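Local coordinates for protein beta-galactoside alpha-2,6-sialyltransferase (Photobacterium sp., PDB 2Z4T) that transfers sialic acid from a CMP-activated donor to the 6-position of galactose in acceptor sugars such as lactose, at residues V40-I45 and I75-V80; N28-T33 and Y104-T109. All blocks are in the same frame, centred on the assembly; numbering follows the deposited sequence.

Contact 1 (V40-I45 and I75-V80); sequences VNLEPI and ISLSVV
Val40, Asn41 and Leu42 pair with Val79, Ser78 and Leu77 as two short antiparallel strands, a sheet of the N-terminal domain well away from the CMP and lactose sites. Val40–Val79 and Leu42–Leu77 are hydrogen-bonded pairs: Val40 N lies 2.8 Å from Val79 O, and Leu77 N lies 2.7 Å from Leu42 O, each bond matched by a return bond within its pair. Asn41–Ser78, between them, is a non-hydrogen-bonded pair, with the CA-H groups of both residues directed at carbonyl oxygens across the strands (Leu77 O and Val40 O). Here the side chain of Asn41 adds a polar link of its own. Its CG stands anti to the backbone N (chi1 -172°), and ND2 spans two serines, donating to Ser76 OG at 3.1 Å, the serine oxygen lying 21° out of the Asn41 amide plane, and, weakly, to Ser78 OG at 3.4 Å. The main polar partner of Ser78 OG is the Tyr39 hydroxyl. Past the strand ends the contact continues through loop residues. The Glu43 chain bends at chi2 and brings its carboxylate over Ser76 CB and the tip of Ile75. Pro44 CD meets Ile75 CD1 at 3.8 Å, the two side chains crossing at about a right angle, while CG and CD of the ring also rest against Ile75 O, which accepts a bond from Trp57 NE1. Val40, Leu42, Leu77 and Val79 share the opposite face from Asn41 and Ser78. Leu42 CD1 and Leu77 CD2 are 4.4 Å apart; Leu42 also touches Val108 and Leu110, and Leu77 touches Trp57 and Leu67. One apolar face packed on a second sheet and one polar face turned outward is characteristic of a beta-sandwich, here the immunoglobulin-like one of the N-terminal domain.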
ATOM      1  N   VAL A  40      -4.412   8.886  31.264  1.00 50.73           N
ATOM      2  CA  VAL A  40      -5.202   7.677  31.422  1.00 51.67           C
ATOM      3  C   VAL A  40      -6.152   7.886  32.571  1.00 52.36           C
ATOM      4  O   VAL A  40      -5.754   8.362  33.642  1.00 52.91           O
ATOM      5  CB  VAL A  40      -4.339   6.456  31.807  1.00 52.03           C
ATOM      6  CG1 VAL A  40      -5.147   5.183  31.692  1.00 51.84           C
ATOM      7  CG2 VAL A  40      -3.090   6.360  30.946  1.00 52.03           C
ATOM      8  N   ASN A  41      -7.402   7.521  32.348  1.00 53.10           N
ATOM      9  CA  ASN A  41      -8.359   7.406  33.415  1.00 53.93           C
ATOM     10  C   ASN A  41      -9.115   6.081  33.343  1.00 54.79           C
ATOM     11  O   ASN A  41      -9.901   5.856  32.415  1.00 54.90           O
ATOM     12  CB  ASN A  41      -9.327   8.569  33.398  1.00 53.98           C
ATOM     13  CG  ASN A  41     -10.206   8.572  34.615  1.00 55.14           C
ATOM     14  OD1 ASN A  41     -11.327   8.065  34.585  1.00 55.65           O
ATOM     15  ND2 ASN A  41      -9.674   9.079  35.722  1.00 56.14           N
ATOM     16  N   LEU A  42      -8.870   5.217  34.327  1.00 55.45           N
ATOM     17  CA  LEU A  42      -9.385   3.845  34.312  1.00 56.29           C
ATOM     18  C   LEU A  42     -10.200   3.507  35.532  1.00 56.34           C
ATOM     19  O   LEU A  42      -9.772   3.741  36.661  1.00 55.98           O
ATOM     20  CB  LEU A  42      -8.238   2.837  34.232  1.00 56.58           C
ATOM     21  CG  LEU A  42      -7.466   2.810  32.920  1.00 58.51           C
ATOM     22  CD1 LEU A  42      -6.204   1.967  33.090  1.00 59.95           C
ATOM     23  CD2 LEU A  42      -8.335   2.331  31.727  1.00 60.27           C
ATOM     24  N   GLU A  43     -11.367   2.924  35.292  1.00 56.80           N
ATOM     25  CA  GLU A  43     -12.221   2.415  36.351  1.00 57.14           C
ATOM     26  C   GLU A  43     -11.677   1.062  36.767  1.00 56.69           C
ATOM     27  O   GLU A  43     -11.404   0.238  35.910  1.00 56.64           O
ATOM     28  CB  GLU A  43     -13.660   2.273  35.842  1.00 57.70           C
ATOM     29  CG  GLU A  43     -14.344   3.601  35.499  1.00 59.73           C
ATOM     30  CD  GLU A  43     -14.529   4.503  36.723  1.00 63.02           C
ATOM     31  OE1 GLU A  43     -14.378   5.738  36.571  1.00 64.19           O
ATOM     32  OE2 GLU A  43     -14.806   3.979  37.835  1.00 63.72           O
ATOM     33  N   PRO A  44     -11.494   0.835  38.077  1.00 56.92           N
ATOM     34  CA  PRO A  44     -10.925  -0.431  38.551  1.00 57.46           C
ATOM     35  C   PRO A  44     -11.895  -1.618  38.507  1.00 58.43           C
ATOM     36  O   PRO A  44     -11.465  -2.759  38.422  1.00 58.33           O
ATOM     37  CB  PRO A  44     -10.566  -0.122  39.998  1.00 56.93           C
ATOM     38  CG  PRO A  44     -11.498   0.943  40.404  1.00 56.32           C
ATOM     39  CD  PRO A  44     -11.783   1.760  39.189  1.00 56.50           C
ATOM     40  N   ILE A  45     -13.188  -1.324  38.539  1.00 59.87           N
ATOM     41  CA  ILE A  45     -14.243  -2.297  38.829  1.00 61.32           C
ATOM     42  C   ILE A  45     -15.314  -2.248  37.741  1.00 62.31           C
ATOM     43  O   ILE A  45     -15.471  -1.221  37.084  1.00 62.11           O
ATOM     44  CB  ILE A  45     -14.828  -2.000  40.255  1.00 61.11           C
ATOM     45  CG1 ILE A  45     -14.522  -3.137  41.213  1.00 61.57           C
ATOM     46  CG2 ILE A  45     -16.327  -1.756  40.256  1.00 61.39           C
ATOM     47  CD1 ILE A  45     -13.148  -3.094  41.750  1.00 61.92           C
ATOM     48  N   ILE A  75     -11.608   6.983  43.055  1.00 62.04           N
ATOM     49  CA  ILE A  75     -11.691   5.533  42.829  1.00 59.76           C
ATOM     50  C   ILE A  75     -11.235   5.139  41.419  1.00 58.06           C
ATOM     51  O   ILE A  75     -10.582   4.120  41.248  1.00 57.64           O
ATOM     52  CB  ILE A  75     -13.038   4.865  43.314  1.00 59.68           C
ATOM     53  CG1 ILE A  75     -14.098   4.870  42.234  1.00 60.09           C
ATOM     54  CG2 ILE A  75     -13.533   5.453  44.634  1.00 58.64           C
ATOM     55  CD1 ILE A  75     -14.145   3.555  41.484  1.00 61.52           C
ATOM     56  N   SER A  76     -11.519   5.962  40.423  1.00 56.19           N
ATOM     57  CA  SER A  76     -10.908   5.719  39.132  1.00 55.08           C
ATOM     58  C   SER A  76      -9.446   6.194  39.122  1.00 54.17           C
ATOM     59  O   SER A  76      -9.096   7.173  39.774  1.00 53.92           O
ATOM     60  CB  SER A  76     -11.722   6.341  37.999  1.00 54.98           C
ATOM     61  OG  SER A  76     -11.402   7.698  37.827  1.00 55.49           O
ATOM     62  N   LEU A  77      -8.602   5.468  38.397  1.00 53.23           N
ATOM     63  CA  LEU A  77      -7.167   5.741  38.333  1.00 52.26           C
ATOM     64  C   LEU A  77      -6.850   6.823  37.309  1.00 51.45           C
ATOM     65  O   LEU A  77      -7.130   6.670  36.123  1.00 51.03           O
ATOM     66  CB  LEU A  77      -6.408   4.463  37.967  1.00 52.18           C
ATOM     67  CG  LEU A  77      -4.904   4.589  37.688  1.00 52.53           C
ATOM     68  CD1 LEU A  77      -4.087   4.759  38.993  1.00 51.27           C
ATOM     69  CD2 LEU A  77      -4.401   3.415  36.844  1.00 50.58           C
ATOM     70  N   SER A  78      -6.256   7.910  37.775  1.00 50.75           N
ATOM     71  CA  SER A  78      -5.876   8.987  36.892  1.00 50.29           C
ATOM     72  C   SER A  78      -4.364   9.228  36.943  1.00 49.91           C
ATOM     73  O   SER A  78      -3.812   9.566  37.996  1.00 49.96           O
ATOM     74  CB  SER A  78      -6.650  10.241  37.263  1.00 50.21           C
ATOM     75  OG  SER A  78      -6.885  10.993  36.098  1.00 51.47           O
ATOM     76  N   VAL A  79      -3.696   9.012  35.810  1.00 49.24           N
ATOM     77  CA  VAL A  79      -2.248   9.208  35.687  1.00 48.39           C
ATOM     78  C   VAL A  79      -1.825   9.658  34.298  1.00 47.86           C
ATOM     79  O   VAL A  79      -2.492   9.383  33.301  1.00 48.32           O
ATOM     80  CB  VAL A  79      -1.426   7.941  36.049  1.00 48.65           C
ATOM     81  CG1 VAL A  79      -1.269   7.834  37.550  1.00 49.84           C
ATOM     82  CG2 VAL A  79      -2.055   6.679  35.486  1.00 48.11           C
ATOM     83  N   VAL A  80      -0.694  10.335  34.250  1.00 46.87           N
ATOM     84  CA  VAL A  80      -0.090  10.771  33.013  1.00 46.30           C
ATOM     85  C   VAL A  80       1.137   9.886  32.830  1.00 46.31           C
ATOM     86  O   VAL A  80       1.938   9.747  33.757  1.00 47.23           O
ATOM     87  CB  VAL A  80       0.317  12.265  33.116  1.00 46.05           C
ATOM     88  CG1 VAL A  80       0.898  12.763  31.815  1.00 45.12           C
ATOM     89  CG2 VAL A  80      -0.903  13.118  33.512  1.00 45.65           C
TER

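Contact 2 (N28-T33 and Y104-T109); sequences NDINKT and YITKVT
Ile30 and Val108 lie side by side at the middle of a parallel strand pair. From Ile30, CB meets Val108 CG2 at 4.2 Å. Its CG2 faces CD1 of Leu42, in the facing sheet, at 4.1 Å; the leucine also touches Val108. CG1 stands anti to the carbonyl carbon (chi1 -58°), and chi2 of 160° sets CD1 anti to CA, leaning back toward the Thr106 end of the pair. There Ile30 CD1 packs against Glu43 O at 3.3 Å and also meets Val108 CG2 and Thr106 OG1, so the tip bridges two residues of the 104-109 strand. Beneath this packing the backbone of Ile30 straddles Val108, as parallel pairing requires: its N donates to Lys107 O at 3.0 Å and its O accepts from Thr109 N at 2.8 Å. Bonds from Lys107 N to Asn28 O and from Lys32 N to Thr109 O carry the ladder on, whereas the one from Asn28 N to Ile105 O is bent and weak. On the same face as Ile30, Asn28 CB sits 3.6 Å from Thr106 CB. The reverse face is polar. Asn31 lays its amide beside Thr109, ND2 coming to 3.4 Å from Thr109 CB and resting against the CG2 methyl, while OD1 accepts a bond from Asn111 ND2. Asp29 and Lys107 run next to each other, but the lysine chain bends away at chi2 and chi4; with 6.2 Å between Asp29 OD1 and Lys107 NZ, the opposite charges are not in contact, and any attraction is probably weak. The chemistry thus implies a division of labour: main-chain bonds hold the two strands in register, Ile30 and Val108 give aliphatic surface on one face, where Asn28 ND2 and, weakly, Thr106 OG1 bond to Pro44 O, and the other face offers polar side chains to the exterior.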
ATOM      1  N   ASN A  28      -9.881  -8.458  39.276  1.00 50.10           N
ATOM      2  CA  ASN A  28      -9.973  -7.871  37.950  1.00 48.88           C
ATOM      3  C   ASN A  28      -8.560  -7.511  37.488  1.00 48.47           C
ATOM      4  O   ASN A  28      -7.690  -7.302  38.313  1.00 48.55           O
ATOM      5  CB  ASN A  28     -10.867  -6.638  37.999  1.00 48.41           C
ATOM      6  CG  ASN A  28     -11.192  -6.088  36.630  1.00 48.49           C
ATOM      7  OD1 ASN A  28     -11.203  -6.815  35.640  1.00 49.39           O
ATOM      8  ND2 ASN A  28     -11.463  -4.789  36.566  1.00 48.62           N
ATOM      9  N   ASP A  29      -8.336  -7.466  36.181  1.00 47.61           N
ATOM     10  CA  ASP A  29      -7.028  -7.213  35.631  1.00 47.91           C
ATOM     11  C   ASP A  29      -7.204  -6.311  34.429  1.00 47.82           C
ATOM     12  O   ASP A  29      -7.957  -6.632  33.525  1.00 48.12           O
ATOM     13  CB  ASP A  29      -6.318  -8.527  35.227  1.00 47.82           C
ATOM     14  CG  ASP A  29      -6.121  -9.481  36.419  1.00 49.48           C
ATOM     15  OD1 ASP A  29      -4.998  -9.552  36.965  1.00 50.00           O
ATOM     16  OD2 ASP A  29      -7.097 -10.149  36.841  1.00 51.51           O
ATOM     17  N   ILE A  30      -6.516  -5.174  34.423  1.00 47.51           N
ATOM     18  CA  ILE A  30      -6.554  -4.275  33.283  1.00 47.45           C
ATOM     19  C   ILE A  30      -5.147  -4.089  32.750  1.00 48.15           C
ATOM     20  O   ILE A  30      -4.220  -3.835  33.514  1.00 48.16           O
ATOM     21  CB  ILE A  30      -7.129  -2.897  33.651  1.00 47.27           C
ATOM     22  CG1 ILE A  30      -8.536  -3.046  34.222  1.00 45.86           C
ATOM     23  CG2 ILE A  30      -7.093  -1.951  32.435  1.00 46.21           C
ATOM     24  CD1 ILE A  30      -9.003  -1.849  35.053  1.00 44.89           C
ATOM     25  N   ASN A  31      -5.008  -4.226  31.436  1.00 49.07           N
ATOM     26  CA  ASN A  31      -3.747  -4.064  30.746  1.00 50.06           C
ATOM     27  C   ASN A  31      -3.947  -3.066  29.611  1.00 49.89           C
ATOM     28  O   ASN A  31      -4.929  -3.168  28.875  1.00 51.01           O
ATOM     29  CB  ASN A  31      -3.263  -5.411  30.212  1.00 50.42           C
ATOM     30  CG  ASN A  31      -1.747  -5.428  29.956  1.00 54.86           C
ATOM     31  OD1 ASN A  31      -1.234  -4.783  29.014  1.00 57.31           O
ATOM     32  ND2 ASN A  31      -1.015  -6.173  30.801  1.00 57.44           N
ATOM     33  N   LYS A  32      -3.055  -2.080  29.492  1.00 49.43           N
ATOM     34  CA  LYS A  32      -3.158  -1.041  28.469  0.60 49.21           C
ATOM     35  C   LYS A  32      -1.799  -0.630  27.931  1.00 49.07           C
ATOM     36  O   LYS A  32      -0.788  -0.754  28.629  1.00 49.38           O
ATOM     37  CB  LYS A  32      -3.818   0.202  29.043  0.60 49.18           C
ATOM     38  CG  LYS A  32      -5.265   0.372  28.694  0.60 49.48           C
ATOM     39  CD  LYS A  32      -5.680   1.837  28.835  0.60 50.03           C
ATOM     40  CE  LYS A  32      -5.279   2.654  27.614  0.60 49.07           C
ATOM     41  NZ  LYS A  32      -5.901   3.999  27.599  0.60 48.46           N
ATOM     42  N   THR A  33      -1.797  -0.112  26.709  1.00 48.37           N
ATOM     43  CA  THR A  33      -0.654   0.519  26.078  1.00 48.41           C
ATOM     44  C   THR A  33      -1.199   1.794  25.455  1.00 48.21           C
ATOM     45  O   THR A  33      -2.330   1.760  25.002  1.00 49.50           O
ATOM     46  CB  THR A  33      -0.240  -0.372  24.837  1.00 48.19           C
ATOM     47  OG1 THR A  33      -0.005  -1.729  25.235  1.00 48.12           O
ATOM     48  CG2 THR A  33       1.005   0.151  24.117  1.00 47.66           C
ATOM     49  N   TYR A 104     -12.505  -5.969  46.956  1.00 44.72           N
ATOM     50  CA  TYR A 104     -12.104  -5.933  45.546  1.00 43.88           C
ATOM     51  C   TYR A 104     -10.625  -5.698  45.436  1.00 43.11           C
ATOM     52  O   TYR A 104     -10.029  -4.969  46.229  1.00 42.31           O
ATOM     53  CB  TYR A 104     -12.818  -4.827  44.774  1.00 44.17           C
ATOM     54  CG  TYR A 104     -14.295  -5.020  44.666  1.00 45.02           C
ATOM     55  CD2 TYR A 104     -15.115  -4.743  45.756  1.00 46.82           C
ATOM     56  CE1 TYR A 104     -16.199  -5.662  43.433  1.00 46.46           C
ATOM     57  CE2 TYR A 104     -16.455  -4.925  45.692  1.00 45.85           C
ATOM     58  CZ  TYR A 104     -17.003  -5.381  44.534  1.00 46.28           C
ATOM     59  OH  TYR A 104     -18.366  -5.546  44.497  1.00 46.53           O
ATOM     60  N   ILE A 105     -10.045  -6.326  44.434  1.00 42.79           N
ATOM     61  CA  ILE A 105      -8.666  -6.106  44.103  1.00 42.82           C
ATOM     62  C   ILE A 105      -8.588  -6.056  42.599  1.00 42.46           C
ATOM     63  O   ILE A 105      -9.173  -6.897  41.915  1.00 42.76           O
ATOM     64  CB  ILE A 105      -7.746  -7.203  44.690  1.00 42.97           C
ATOM     65  CG1 ILE A 105      -6.284  -6.736  44.659  1.00 43.88           C
ATOM     66  CG2 ILE A 105      -7.917  -8.531  43.927  1.00 43.52           C
ATOM     67  CD1 ILE A 105      -5.342  -7.623  45.445  1.00 44.58           C
ATOM     68  N   THR A 106      -7.927  -5.039  42.068  1.00 42.14           N
ATOM     69  CA  THR A 106      -7.644  -5.047  40.640  1.00 42.04           C
ATOM     70  C   THR A 106      -6.215  -4.603  40.319  1.00 41.92           C
ATOM     71  O   THR A 106      -5.746  -3.580  40.808  1.00 42.21           O
ATOM     72  CB  THR A 106      -8.766  -4.383  39.764  1.00 41.70           C
ATOM     73  OG1 THR A 106      -8.192  -3.520  38.768  1.00 44.30           O
ATOM     74  CG2 THR A 106      -9.693  -3.617  40.567  1.00 41.18           C
ATOM     75  N   LYS A 107      -5.531  -5.430  39.530  1.00 41.53           N
ATOM     76  CA  LYS A 107      -4.154  -5.203  39.093  1.00 41.40           C
ATOM     77  C   LYS A 107      -4.144  -4.538  37.726  1.00 41.28           C
ATOM     78  O   LYS A 107      -4.721  -5.069  36.779  1.00 41.69           O
ATOM     79  CB  LYS A 107      -3.393  -6.539  39.027  1.00 41.19           C
ATOM     80  CG  LYS A 107      -3.369  -7.331  40.345  1.00 40.73           C
ATOM     81  CD  LYS A 107      -2.241  -6.852  41.256  1.00 41.09           C
ATOM     82  CE  LYS A 107      -2.389  -7.330  42.701  1.00 41.29           C
ATOM     83  NZ  LYS A 107      -2.857  -8.749  42.773  1.00 42.07           N
ATOM     84  N   VAL A 108      -3.482  -3.387  37.626  1.00 41.32           N
ATOM     85  CA  VAL A 108      -3.429  -2.589  36.392  1.00 41.13           C
ATOM     86  C   VAL A 108      -2.004  -2.541  35.858  1.00 41.06           C
ATOM     87  O   VAL A 108      -1.079  -2.252  36.593  1.00 40.63           O
ATOM     88  CB  VAL A 108      -3.935  -1.131  36.629  1.00 41.24           C
ATOM     89  CG1 VAL A 108      -3.694  -0.224  35.386  1.00 40.54           C
ATOM     90  CG2 VAL A 108      -5.400  -1.139  36.997  1.00 41.46           C
ATOM     91  N   THR A 109      -1.843  -2.826  34.572  1.00 41.31           N
ATOM     92  CA  THR A 109      -0.547  -2.745  33.920  1.00 41.50           C
ATOM     93  C   THR A 109      -0.606  -1.749  32.776  1.00 41.23           C
ATOM     94  O   THR A 109      -1.432  -1.871  31.880  1.00 41.34           O
ATOM     95  CB  THR A 109      -0.094  -4.110  33.389  1.00 41.50           C
ATOM     96  OG1 THR A 109       0.120  -4.980  34.492  1.00 42.70           O
ATOM     97  CG2 THR A 109       1.224  -3.994  32.670  1.00 42.88           C
TER

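In the fold
The chain begins with strand 26-35, turns, and runs back as strand 39-42 on the other sheet of the sandwich. Contact 1 closes first, when 75-80 returns to 40-45 after an excursion that includes strand 52-61. Strand 88-98 follows, and strand 103-122 then comes alongside the first strand to make contact 2, so contact 1 is nested inside the larger loop that contact 2 closes. Their centres are about 10 Å apart. The loop after strand 39-42 meets strand 103-122 where Ile45 CD1 packs 3.5 Å from Tyr104 CB. Strand 103-122 continues into the sheet of the glycosyltransferase part, joining this domain to the catalytic GT-B fold.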